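Basic helix-loop-helix, putative, expressed (PDB 5LW0) binds ADP-ribose through the macrodomain described here and is probably linked, through ADP-ribosylation, to DNA interstrand crosslink repair. Local coordinates at residues Phe40-Thr45 with Glu217-Leu222; Ile58-Val63 with Ala95-Asn100; Ile125-Asn130 with Ile188-Gly193. All blocks are in the same frame, centred on the assembly; numbering follows the deposited sequence.

Contact 1 opens first along the chain, in the loop after strand 37-40, and closes last, on helix 208-230. The other two contacts are nested inside the long loop it closes. Contact 2 comes next and ties helix 52-69 to the end of helix 85-96 on one flank of the domain. Contact 3 follows in series, pairing strands 124-128 and 187-192 within the central sheet. Contacts 2 and 3 do not touch, their nearest atoms being about 10 Å apart. Contact 1 touches both: Tyr219 packs on Ile59, and Leu222 packs on Ile189. Contacts 1 and 3 also share the bound ADP-ribose, whereas contact 2 lies away from it.

Contact 1 (Phe40-Thr45 with Glu217-Leu222); sequences FPSIST and EAYTSL. With AR6 ([(2R,3S,4R,5R)-5-(6-aminopurin-9-yl)-3,4-dihydroxy-oxolan-2-yl]methyl [hydroxy-[[(2R,3S,4R,5S)-3,4,5-trihydroxyoxolan-2-yl]methoxy]phosphoryl] hydrogen phosphate), chain C; PO4 (phosphate ion), chain D.
The loop after strand 37-40 forms part of the ADP-ribose pocket of this macrodomain. Phe40, at the end of the strand, and Ile43, in the loop, rest on Tyr219 and Leu222 of helix 208-230. Tyr219 carries most of the contact. Its CG stands anti to the carbonyl carbon (chi1 -82°), and the ring reaches from the helix to the loop. The hydroxyl accepts the backbone N-H of Ile43, with N and OH 2.9 Å apart and an angle of 146° at the hydrogen. A water lies in the plane of the ring at its edge, 2.6 Å from Tyr219 OH. The same water bonds to Ser42 OG and donates to Ile43 O at 2.8 Å. Tyr219 OH and the loop backbone are therefore joined both directly and through this water.

Apolar packing accompanies the polar link. Phe40 CE2 meets Tyr219 CE1 at 3.6 Å, and the two ring planes stand 72° apart. Ile43 CG1 lies against Tyr219 CZ, the two side chains running past each other in opposite directions. Phe40 CB touches Leu222 CD2 at 4.0 Å. Leu222 also reaches strands 124-128 and 187-192, while Ile59 and Ala62 of helix 52-69 pack on Tyr219. A phenylalanine in place of Tyr219 would probably leave Ile43 N and the water without their hydroxyl partner, and the loop less firmly fixed to the helix.

The loop makes a type II turn from Ser42 to Thr45. Across its ends Ser42 OG and Thr45 OG1 share a hydrogen bond of 2.7 Å. The turn brings the backbone of Ser44 to the ligand: Ser44 N donates to the diphosphate oxygen O2B of ADP-ribose at 2.7 Å.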
loop_
_atom_site.group_PDB
_atom_site.type_symbol
_atom_site.label_atom_id
_atom_site.label_comp_id
_atom_site.label_asym_id
_atom_site.label_seq_id
_atom_site.Cartn_x
_atom_site.Cartn_y
_atom_site.Cartn_z
ATOM N N PHE A 40 1.741 -2.466 -3.160
ATOM C CA PHE A 40 1.425 -1.997 -1.847
ATOM C C PHE A 40 2.132 -2.822 -0.800
ATOM O O PHE A 40 2.303 -4.051 -0.953
ATOM C CB PHE A 40 -0.113 -1.992 -1.579
ATOM C CG PHE A 40 -0.734 -3.317 -1.618
ATOM C CD1 PHE A 40 -1.040 -3.898 -2.813
ATOM C CD2 PHE A 40 -1.119 -3.984 -0.418
ATOM C CE1 PHE A 40 -1.670 -5.151 -2.855
ATOM C CE2 PHE A 40 -1.764 -5.212 -0.441
ATOM C CZ PHE A 40 -2.063 -5.794 -1.667
ATOM N N PRO A 41 2.477 -2.192 0.337
ATOM C CA PRO A 41 2.992 -2.927 1.470
ATOM C C PRO A 41 1.870 -3.347 2.416
ATOM O O PRO A 41 0.724 -2.870 2.281
ATOM C CB PRO A 41 3.837 -1.873 2.155
ATOM C CG PRO A 41 3.035 -0.645 1.991
ATOM C CD PRO A 41 2.334 -0.774 0.638
ATOM N N SER A 42 2.205 -4.174 3.404
ATOM C CA SER A 42 1.238 -4.602 4.381
ATOM C C SER A 42 0.966 -3.466 5.370
ATOM O O SER A 42 1.784 -3.144 6.220
ATOM C CB SER A 42 1.737 -5.804 5.094
ATOM O OG SER A 42 0.850 -6.219 6.132
ATOM N N ILE A 43 -0.165 -2.860 5.240
ATOM C CA ILE A 43 -0.533 -1.750 6.111
ATOM C C ILE A 43 -0.755 -2.165 7.544
ATOM O O ILE A 43 -1.343 -3.212 7.802
ATOM C CB ILE A 43 -1.880 -1.129 5.598
ATOM C CG1 ILE A 43 -1.780 -0.704 4.120
ATOM C CG2 ILE A 43 -2.324 0.035 6.477
ATOM C CD1 ILE A 43 -0.651 0.270 3.800
ATOM N N SER A 44 -0.152 -1.400 8.456
ATOM C CA SER A 44 -0.379 -1.511 9.942
ATOM C C SER A 44 0.420 -2.632 10.621
ATOM O O SER A 44 0.363 -2.736 11.815
ATOM C CB SER A 44 -1.885 -1.669 10.300
ATOM O OG SER A 44 -2.602 -0.486 10.042
ATOM N N THR A 45 1.146 -3.470 9.872
ATOM C CA THR A 45 1.752 -4.643 10.524
ATOM C C THR A 45 3.180 -4.502 11.024
ATOM O O THR A 45 3.732 -5.471 11.457
ATOM C CB THR A 45 1.670 -5.897 9.658
ATOM O OG1 THR A 45 2.280 -5.665 8.409
ATOM C CG2 THR A 45 0.262 -6.285 9.429
ATOM N N GLU A 217 -11.388 -1.276 5.678
ATOM C CA GLU A 217 -11.684 0.034 5.060
ATOM C C GLU A 217 -10.451 0.673 4.399
ATOM O O GLU A 217 -10.587 1.255 3.337
ATOM C CB GLU A 217 -12.291 1.014 6.111
ATOM C CG GLU A 217 -13.693 0.661 6.522
ATOM C CD GLU A 217 -14.216 1.540 7.687
ATOM O OE1 GLU A 217 -13.416 1.955 8.546
ATOM O OE2 GLU A 217 -15.442 1.733 7.780
ATOM N N ALA A 218 -9.296 0.579 5.041
ATOM C CA ALA A 218 -8.040 1.128 4.487
ATOM C C ALA A 218 -7.723 0.464 3.170
ATOM O O ALA A 218 -7.437 1.135 2.164
ATOM C CB ALA A 218 -6.871 0.936 5.455
ATOM N N TYR A 219 -7.814 -0.855 3.125
ATOM C CA TYR A 219 -7.496 -1.554 1.851
ATOM C C TYR A 219 -8.524 -1.249 0.770
ATOM O O TYR A 219 -8.145 -0.949 -0.407
ATOM C CB TYR A 219 -7.387 -3.050 2.029
ATOM C CG TYR A 219 -6.054 -3.483 2.547
ATOM C CD1 TYR A 219 -4.895 -3.295 1.789
ATOM C CD2 TYR A 219 -5.902 -3.997 3.814
ATOM C CE1 TYR A 219 -3.659 -3.678 2.259
ATOM C CE2 TYR A 219 -4.654 -4.352 4.316
ATOM C CZ TYR A 219 -3.514 -4.217 3.534
ATOM O OH TYR A 219 -2.260 -4.476 3.989
ATOM N N THR A 220 -9.794 -1.220 1.143
ATOM C CA THR A 220 -10.841 -0.907 0.105
ATOM C C THR A 220 -10.674 0.496 -0.408
ATOM O O THR A 220 -10.726 0.720 -1.623
ATOM C CB THR A 220 -12.211 -1.178 0.657
ATOM O OG1 THR A 220 -12.275 -2.590 0.917
ATOM C CG2 THR A 220 -13.300 -0.818 -0.394
ATOM N N SER A 221 -10.295 1.431 0.472
ATOM C CA SER A 221 -10.104 2.793 0.097
ATOM C C SER A 221 -8.899 2.918 -0.884
ATOM O O SER A 221 -8.955 3.635 -1.913
ATOM C CB SER A 221 -9.865 3.674 1.348
ATOM O OG SER A 221 -9.609 5.013 0.953
ATOM N N LEU A 222 -7.813 2.262 -0.532
ATOM C CA LEU A 222 -6.629 2.157 -1.362
ATOM C C LEU A 222 -6.980 1.645 -2.763
ATOM O O LEU A 222 -6.629 2.277 -3.765
ATOM C CB LEU A 222 -5.616 1.262 -0.736
ATOM C CG LEU A 222 -4.421 0.852 -1.568
ATOM C CD1 LEU A 222 -3.635 2.068 -2.071
ATOM C CD2 LEU A 222 -3.569 -0.125 -0.807
HETATM N N1 AR6 C . 9.651 -1.627 0.716
HETATM C C2 AR6 C . 8.679 -2.538 0.930
HETATM N N3 AR6 C . 8.152 -2.795 2.112
HETATM C C4 AR6 C . 8.583 -2.122 3.224
HETATM C C5 AR6 C . 9.587 -1.110 3.108
HETATM C C6 AR6 C . 10.128 -0.867 1.760
HETATM N N6 AR6 C . 11.042 0.042 1.522
HETATM N N7 AR6 C . 9.809 -0.594 4.408
HETATM C C8 AR6 C . 8.937 -1.231 5.223
HETATM N N9 AR6 C . 8.184 -2.151 4.517
HETATM P PA AR6 C . 5.288 0.304 8.323
HETATM P PB AR6 C . 2.599 0.643 9.560
HETATM C "C1'" AR6 C . 7.076 -2.962 4.976
HETATM O O1A AR6 C . 5.863 0.217 9.752
HETATM O O1B AR6 C . 2.755 -0.559 10.459
HETATM C C1D AR6 C . 5.394 4.868 9.378
HETATM O O1D AR6 C . 6.720 5.322 9.545
HETATM C "C2'" AR6 C . 7.147 -3.536 6.385
HETATM O "O2'" AR6 C . 8.059 -4.672 6.493
HETATM O O2A AR6 C . 5.948 1.167 7.316
HETATM O O2B AR6 C . 1.291 0.898 8.873
HETATM C C2D AR6 C . 4.427 6.088 9.420
HETATM O O2D AR6 C . 5.144 7.332 9.797
HETATM C "C3'" AR6 C . 5.691 -3.837 6.643
HETATM O "O3'" AR6 C . 5.304 -5.137 6.119
HETATM O O3A AR6 C . 3.713 0.715 8.387
HETATM C C3D AR6 C . 3.368 5.715 10.420
HETATM O O3D AR6 C . 3.636 6.522 11.603
HETATM C "C4'" AR6 C . 4.949 -2.726 5.875
HETATM O "O4'" AR6 C . 5.901 -2.103 5.044
HETATM C C4D AR6 C . 3.590 4.212 10.710
HETATM O O4D AR6 C . 4.962 3.889 10.381
HETATM C "C5'" AR6 C . 4.321 -1.684 6.766
HETATM O "O5'" AR6 C . 5.227 -1.249 7.798
HETATM C C5D AR6 C . 2.738 3.259 9.877
HETATM O O5D AR6 C . 2.948 1.948 10.447
HETATM P P PO4 D . -15.145 -4.938 0.729
HETATM O O1 PO4 D . -13.909 -5.913 0.938
HETATM O O2 PO4 D . -14.748 -3.532 1.166
HETATM O O3 PO4 D . -16.395 -5.513 1.501
HETATM O O4 PO4 D . -15.496 -4.891 -0.762
HETATM O O HOH W 1 -1.934 -5.528 6.340
#

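Contact 2 (Ile58-Val63 with Ala95-Asn100); sequences IIVDAV and AKKNIN
Val60 and Ile99 make the central apolar contact between helix 52-69 and the turn that ends helix 85-96. Ile99 CD1 presses on Val60 CG1 at 3.4 Å, tighter than usual for two carbons. With CG1 anti to the carbonyl carbon (chi1 -69°) and CD1 extended beyond it, the Ile99 chain reaches Val60. Its CD1 also touches Val63 CG1, at 4.1 Å, where the two side chains cross at about a right angle. One methyl group of Ile99 thus meets two residues one helical turn apart. Phe104 of strand 104-108 packs on both Val63 and Ile99, and Val90 and Lys93 of helix 85-96 pack on Val60.

The aliphatic part of Lys97 adds to this packing. It runs past Val60 in the opposite direction, and Lys97 CD comes within 3.5 Å of Val60 CG1. The lysine chain is bent at its second and third torsions.

The polar part is a single salt bridge. Lys97 NZ donates to Asp61 OD1 at 3.1 Å. It approaches on the anti side, away from OD2, and 30° out of the carboxylate plane. The pair is one-pronged.

The backbone of Ala95-Asn100 turns at the end of the helix. Asn98 has a positive phi of 54°, with two bonds back into the last turn, one of them Asn98 N to Ala95 O at 3.1 Å: a Schellman motif. It ends helix 85-96, and Lys97 and Ile99, on either side of Asn98 in sequence, both meet helix 52-69.

The chemistry is therefore divided. Buried valines and an isoleucine methyl form the interior of the contact, whereas the charged pair lies at its outer side, on partly exposed and exposed residues, where solvent would probably weaken its attraction.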
loop_
_atom_site.group_PDB
_atom_site.type_symbol
_atom_site.label_atom_id
_atom_site.label_comp_id
_atom_site.label_asym_id
_atom_site.label_seq_id
_atom_site.Cartn_x
_atom_site.Cartn_y
_atom_site.Cartn_z
ATOM N N ILE A 58 -7.355 -10.328 6.137
ATOM C CA ILE A 58 -7.997 -9.106 5.637
ATOM C C ILE A 58 -7.468 -8.710 4.235
ATOM O O ILE A 58 -8.255 -8.371 3.351
ATOM C CB ILE A 58 -7.845 -7.969 6.645
ATOM C CG1 ILE A 58 -8.726 -8.289 7.848
ATOM C CG2 ILE A 58 -8.233 -6.605 6.060
ATOM C CD1 ILE A 58 -8.491 -7.397 9.018
ATOM N N ILE A 59 -6.151 -8.827 4.050
ATOM C CA ILE A 59 -5.543 -8.534 2.725
ATOM C C ILE A 59 -6.203 -9.397 1.650
ATOM O O ILE A 59 -6.650 -8.913 0.594
ATOM C CB ILE A 59 -4.000 -8.784 2.720
ATOM C CG1 ILE A 59 -3.264 -7.711 3.526
ATOM C CG2 ILE A 59 -3.458 -8.725 1.287
ATOM C CD1 ILE A 59 -1.865 -8.069 3.938
ATOM N N VAL A 60 -6.240 -10.689 1.881
ATOM C CA VAL A 60 -6.739 -11.613 0.886
ATOM C C VAL A 60 -8.223 -11.433 0.617
ATOM O O VAL A 60 -8.683 -11.470 -0.527
ATOM C CB VAL A 60 -6.379 -13.072 1.248
ATOM C CG1 VAL A 60 -7.124 -14.037 0.426
ATOM C CG2 VAL A 60 -4.865 -13.306 1.142
ATOM N N ASP A 61 -8.999 -11.154 1.649
ATOM C CA ASP A 61 -10.415 -10.827 1.424
ATOM C C ASP A 61 -10.627 -9.539 0.671
ATOM O O ASP A 61 -11.477 -9.472 -0.201
ATOM C CB ASP A 61 -11.165 -10.811 2.735
ATOM C CG ASP A 61 -11.398 -12.248 3.298
ATOM O OD1 ASP A 61 -11.259 -13.273 2.546
ATOM O OD2 ASP A 61 -11.661 -12.371 4.488
ATOM N N ALA A 62 -9.849 -8.496 0.988
ATOM C CA ALA A 62 -9.989 -7.191 0.293
ATOM C C ALA A 62 -9.565 -7.309 -1.185
ATOM O O ALA A 62 -10.172 -6.722 -2.073
ATOM C CB ALA A 62 -9.133 -6.115 0.975
ATOM N N VAL A 63 -8.516 -8.072 -1.411
ATOM C CA VAL A 63 -8.027 -8.313 -2.789
ATOM C C VAL A 63 -9.071 -9.101 -3.586
ATOM O O VAL A 63 -9.423 -8.728 -4.702
ATOM C CB VAL A 63 -6.679 -9.061 -2.755
ATOM C CG1 VAL A 63 -6.368 -9.639 -4.107
ATOM C CG2 VAL A 63 -5.577 -8.113 -2.271
ATOM N N ALA A 95 -3.651 -18.841 -2.057
ATOM C CA ALA A 95 -3.777 -20.151 -2.700
ATOM C C ALA A 95 -5.072 -20.895 -2.237
ATOM O O ALA A 95 -5.797 -21.409 -3.054
ATOM C CB ALA A 95 -2.556 -20.987 -2.438
ATOM N N LYS A 96 -5.350 -20.883 -0.954
ATOM C CA LYS A 96 -6.592 -21.487 -0.434
ATOM C C LYS A 96 -7.819 -20.859 -1.035
ATOM O O LYS A 96 -8.779 -21.548 -1.348
ATOM C CB LYS A 96 -6.654 -21.371 1.081
ATOM C CG LYS A 96 -5.704 -22.309 1.794
ATOM C CD LYS A 96 -6.087 -22.475 3.277
ATOM C CE LYS A 96 -4.927 -22.082 4.207
ATOM N NZ LYS A 96 -3.874 -23.134 4.295
ATOM N N LYS A 97 -7.802 -19.538 -1.187
ATOM C CA LYS A 97 -8.943 -18.785 -1.710
ATOM C C LYS A 97 -9.000 -18.757 -3.212
ATOM O O LYS A 97 -9.905 -18.145 -3.801
ATOM C CB LYS A 97 -8.896 -17.347 -1.203
ATOM C CG LYS A 97 -9.455 -17.134 0.180
ATOM C CD LYS A 97 -10.180 -15.775 0.279
ATOM C CE LYS A 97 -11.544 -15.771 -0.399
ATOM N NZ LYS A 97 -12.281 -14.521 -0.074
ATOM N N ASN A 98 -8.035 -19.372 -3.851
ATOM C CA ASN A 98 -7.966 -19.409 -5.258
ATOM C C ASN A 98 -8.016 -18.064 -5.907
ATOM O O ASN A 98 -8.660 -17.881 -6.915
ATOM C CB ASN A 98 -9.079 -20.283 -5.803
ATOM C CG ASN A 98 -8.559 -21.539 -6.317
ATOM O OD1 ASN A 98 -8.543 -22.550 -5.601
ATOM N ND2 ASN A 98 -7.964 -21.481 -7.490
ATOM N N ILE A 99 -7.308 -17.107 -5.340
ATOM C CA ILE A 99 -7.162 -15.827 -6.006
ATOM C C ILE A 99 -6.422 -15.968 -7.348
ATOM O O ILE A 99 -5.430 -16.689 -7.453
ATOM C CB ILE A 99 -6.433 -14.853 -5.079
ATOM C CG1 ILE A 99 -7.378 -14.514 -3.909
ATOM C CG2 ILE A 99 -6.049 -13.598 -5.836
ATOM C CD1 ILE A 99 -6.829 -13.572 -2.940
ATOM N N ASN A 100 -6.920 -15.269 -8.373
ATOM C CA ASN A 100 -6.288 -15.296 -9.682
ATOM C C ASN A 100 -4.848 -14.786 -9.631
ATOM O O ASN A 100 -4.628 -13.623 -9.443
ATOM C CB ASN A 100 -7.084 -14.460 -10.653
ATOM C CG ASN A 100 -6.565 -14.547 -12.083
ATOM O OD1 ASN A 100 -5.338 -14.641 -12.341
ATOM N ND2 ASN A 100 -7.496 -14.495 -13.047
#

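Contact 3 (Ile125-Asn130 with Ile188-Gly193); sequences IANAAN and IIHVLG. With AR6 ([(2R,3S,4R,5R)-5-(6-aminopurin-9-yl)-3,4-dihydroxy-oxolan-2-yl]methyl [hydroxy-[[(2R,3S,4R,5S)-3,4,5-trihydroxyoxolan-2-yl]methoxy]phosphoryl] hydrogen phosphate), chain C.
The imidazole of His190 has Ile188 CG2 over one face, 4.0 Å above the plane and offset toward the rim, and the amide of Asn127 at its edge. With CG anti to the backbone N (chi1 178°), the Asn127 amide comes to the ring edge. Asn127 ND2 donates to His190 ND1 at 3.1 Å in a nearly straight bond (174°). The bond lies close to both the ring plane and the amide plane, although these planes are 67° apart. Asn127 ND2 also bonds to Asn141 OD1, and His190 NE2 to Thr156 OG1, so the pair is joined to the neighbouring helices.

The two strands run parallel. Their backbones are joined by four bonds: Ile189 N to Ile125 O, Asn127 N to Ile189 O, Val191 N to Asn127 O, and Ala129 N to Val191 O, the last at 2.8 Å. On the sheet face of Asn127 and His190, Ile125 CG1 lies beside Ile188 CG1 at 3.9 Å. On the other face, Ala126 and Val191 meet Leu222 and Ala218 of helix 208-230.

Toward the C-terminal strand ends, Leu192 CD1 touches Ala129 O at 3.4 Å. Gly193 N donates to a water that lies between Ala129 O and the ligand. Asn130 ND2 donates to O2D of ADP-ribose at 3.1 Å and also bonds to Lys134 O. Parallel strands whose C-terminal ends reach a bound ADP-ribose are characteristic of the macrodomain fold.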
loop_
_atom_site.group_PDB
_atom_site.type_symbol
_atom_site.label_atom_id
_atom_site.label_comp_id
_atom_site.label_asym_id
_atom_site.label_seq_id
_atom_site.Cartn_x
_atom_site.Cartn_y
_atom_site.Cartn_z
ATOM N N ILE A 125 2.236 3.269 -6.386
ATOM C CA ILE A 125 2.592 2.587 -5.145
ATOM C C ILE A 125 1.826 3.153 -3.965
ATOM O O ILE A 125 1.417 4.314 -3.965
ATOM C CB ILE A 125 4.102 2.613 -4.867
ATOM C CG1 ILE A 125 4.563 3.991 -4.590
ATOM C CG2 ILE A 125 4.906 1.978 -6.023
ATOM C CD1 ILE A 125 6.032 4.051 -4.166
ATOM N N ALA A 126 1.541 2.291 -2.992
ATOM C CA ALA A 126 0.897 2.729 -1.734
ATOM C C ALA A 126 1.903 2.971 -0.642
ATOM O O ALA A 126 2.932 2.277 -0.562
ATOM C CB ALA A 126 -0.074 1.678 -1.292
ATOM N N ASN A 127 1.588 3.915 0.221
ATOM C CA ASN A 127 2.386 4.254 1.371
ATOM C C ASN A 127 1.619 4.030 2.659
ATOM O O ASN A 127 0.445 4.335 2.744
ATOM C CB ASN A 127 2.786 5.687 1.241
ATOM C CG ASN A 127 3.589 6.164 2.426
ATOM O OD1 ASN A 127 4.402 5.410 2.963
ATOM N ND2 ASN A 127 3.383 7.426 2.821
ATOM N N ALA A 128 2.261 3.439 3.680
ATOM C CA ALA A 128 1.674 3.338 4.961
ATOM C C ALA A 128 2.008 4.619 5.727
ATOM O O ALA A 128 3.050 4.753 6.336
ATOM C CB ALA A 128 2.162 2.095 5.684
ATOM N N ALA A 129 1.072 5.529 5.671
ATOM C CA ALA A 129 1.304 6.903 6.089
ATOM C C ALA A 129 1.066 7.072 7.546
ATOM O O ALA A 129 0.518 6.203 8.230
ATOM C CB ALA A 129 0.363 7.823 5.275
ATOM N N ASN A 130 1.406 8.279 8.060
ATOM C CA ASN A 130 0.873 8.739 9.353
ATOM C C ASN A 130 -0.232 9.806 9.158
ATOM O O ASN A 130 -0.419 10.317 8.054
ATOM C CB ASN A 130 2.023 9.272 10.237
ATOM C CG ASN A 130 2.762 10.404 9.589
ATOM O OD1 ASN A 130 2.196 11.472 9.372
ATOM N ND2 ASN A 130 4.014 10.158 9.189
ATOM N N ILE A 188 1.362 8.141 -5.892
ATOM C CA ILE A 188 1.496 7.512 -4.596
ATOM C C ILE A 188 0.161 7.636 -3.886
ATOM O O ILE A 188 -0.422 8.698 -3.871
ATOM C CB ILE A 188 2.614 8.210 -3.784
ATOM C CG1 ILE A 188 3.989 7.885 -4.483
ATOM C CG2 ILE A 188 2.569 7.786 -2.330
ATOM C CD1 ILE A 188 5.107 8.668 -3.972
ATOM N N ILE A 189 -0.306 6.561 -3.310
ATOM C CA ILE A 189 -1.512 6.605 -2.533
ATOM C C ILE A 189 -1.151 6.425 -1.082
ATOM O O ILE A 189 -0.775 5.330 -0.675
ATOM C CB ILE A 189 -2.551 5.507 -2.993
ATOM C CG1 ILE A 189 -2.813 5.607 -4.486
ATOM C CG2 ILE A 189 -3.802 5.648 -2.156
ATOM C CD1 ILE A 189 -3.679 4.481 -5.053
ATOM N N HIS A 190 -1.305 7.502 -0.280
ATOM C CA HIS A 190 -1.087 7.435 1.137
ATOM C C HIS A 190 -2.298 6.746 1.771
ATOM O O HIS A 190 -3.413 7.181 1.560
ATOM C CB HIS A 190 -0.982 8.819 1.723
ATOM C CG HIS A 190 0.140 9.642 1.170
ATOM N ND1 HIS A 190 1.465 9.321 1.362
ATOM C CD2 HIS A 190 0.133 10.819 0.525
ATOM C CE1 HIS A 190 2.230 10.274 0.843
ATOM N NE2 HIS A 190 1.445 11.183 0.302
ATOM N N VAL A 191 -2.057 5.777 2.651
ATOM C CA VAL A 191 -3.105 5.016 3.330
ATOM C C VAL A 191 -2.843 5.062 4.829
ATOM O O VAL A 191 -1.669 4.885 5.245
ATOM C CB VAL A 191 -3.037 3.544 2.931
ATOM C CG1 VAL A 191 -4.215 2.844 3.535
ATOM C CG2 VAL A 191 -3.009 3.388 1.432
ATOM N N LEU A 192 -3.855 5.304 5.628
ATOM C CA LEU A 192 -3.682 5.277 7.100
ATOM C C LEU A 192 -4.416 4.051 7.623
ATOM O O LEU A 192 -5.661 3.984 7.587
ATOM C CB LEU A 192 -4.220 6.531 7.754
ATOM C CG LEU A 192 -3.994 6.570 9.290
ATOM C CD1 LEU A 192 -2.532 6.553 9.620
ATOM C CD2 LEU A 192 -4.684 7.781 9.864
ATOM N N GLY A 193 -3.667 3.095 8.167
ATOM C CA GLY A 193 -4.290 1.951 8.740
ATOM C C GLY A 193 -4.600 2.149 10.228
ATOM O O GLY A 193 -4.175 3.127 10.779
HETATM N N1 AR6 C . 9.651 -1.627 0.716
HETATM C C2 AR6 C . 8.679 -2.538 0.930
HETATM N N3 AR6 C . 8.152 -2.795 2.112
HETATM C C4 AR6 C . 8.583 -2.122 3.224
HETATM C C5 AR6 C . 9.587 -1.110 3.108
HETATM C C6 AR6 C . 10.128 -0.867 1.760
HETATM N N6 AR6 C . 11.042 0.042 1.522
HETATM N N7 AR6 C . 9.809 -0.594 4.408
HETATM C C8 AR6 C . 8.937 -1.231 5.223
HETATM N N9 AR6 C . 8.184 -2.151 4.517
HETATM P PA AR6 C . 5.288 0.304 8.323
HETATM P PB AR6 C . 2.599 0.643 9.560
HETATM C "C1'" AR6 C . 7.076 -2.962 4.976
HETATM O O1A AR6 C . 5.863 0.217 9.752
HETATM O O1B AR6 C . 2.755 -0.559 10.459
HETATM C C1D AR6 C . 5.394 4.868 9.378
HETATM O O1D AR6 C . 6.720 5.322 9.545
HETATM C "C2'" AR6 C . 7.147 -3.536 6.385
HETATM O "O2'" AR6 C . 8.059 -4.672 6.493
HETATM O O2A AR6 C . 5.948 1.167 7.316
HETATM O O2B AR6 C . 1.291 0.898 8.873
HETATM C C2D AR6 C . 4.427 6.088 9.420
HETATM O O2D AR6 C . 5.144 7.332 9.797
HETATM C "C3'" AR6 C . 5.691 -3.837 6.643
HETATM O "O3'" AR6 C . 5.304 -5.137 6.119
HETATM O O3A AR6 C . 3.713 0.715 8.387
HETATM C C3D AR6 C . 3.368 5.715 10.420
HETATM O O3D AR6 C . 3.636 6.522 11.603
HETATM C "C4'" AR6 C . 4.949 -2.726 5.875
HETATM O "O4'" AR6 C . 5.901 -2.103 5.044
HETATM C C4D AR6 C . 3.590 4.212 10.710
HETATM O O4D AR6 C . 4.962 3.889 10.381
HETATM C "C5'" AR6 C . 4.321 -1.684 6.766
HETATM O "O5'" AR6 C . 5.227 -1.249 7.798
HETATM C C5D AR6 C . 2.738 3.259 9.877
HETATM O O5D AR6 C . 2.948 1.948 10.447
HETATM O O HOH W 2 -0.586 3.344 8.021
#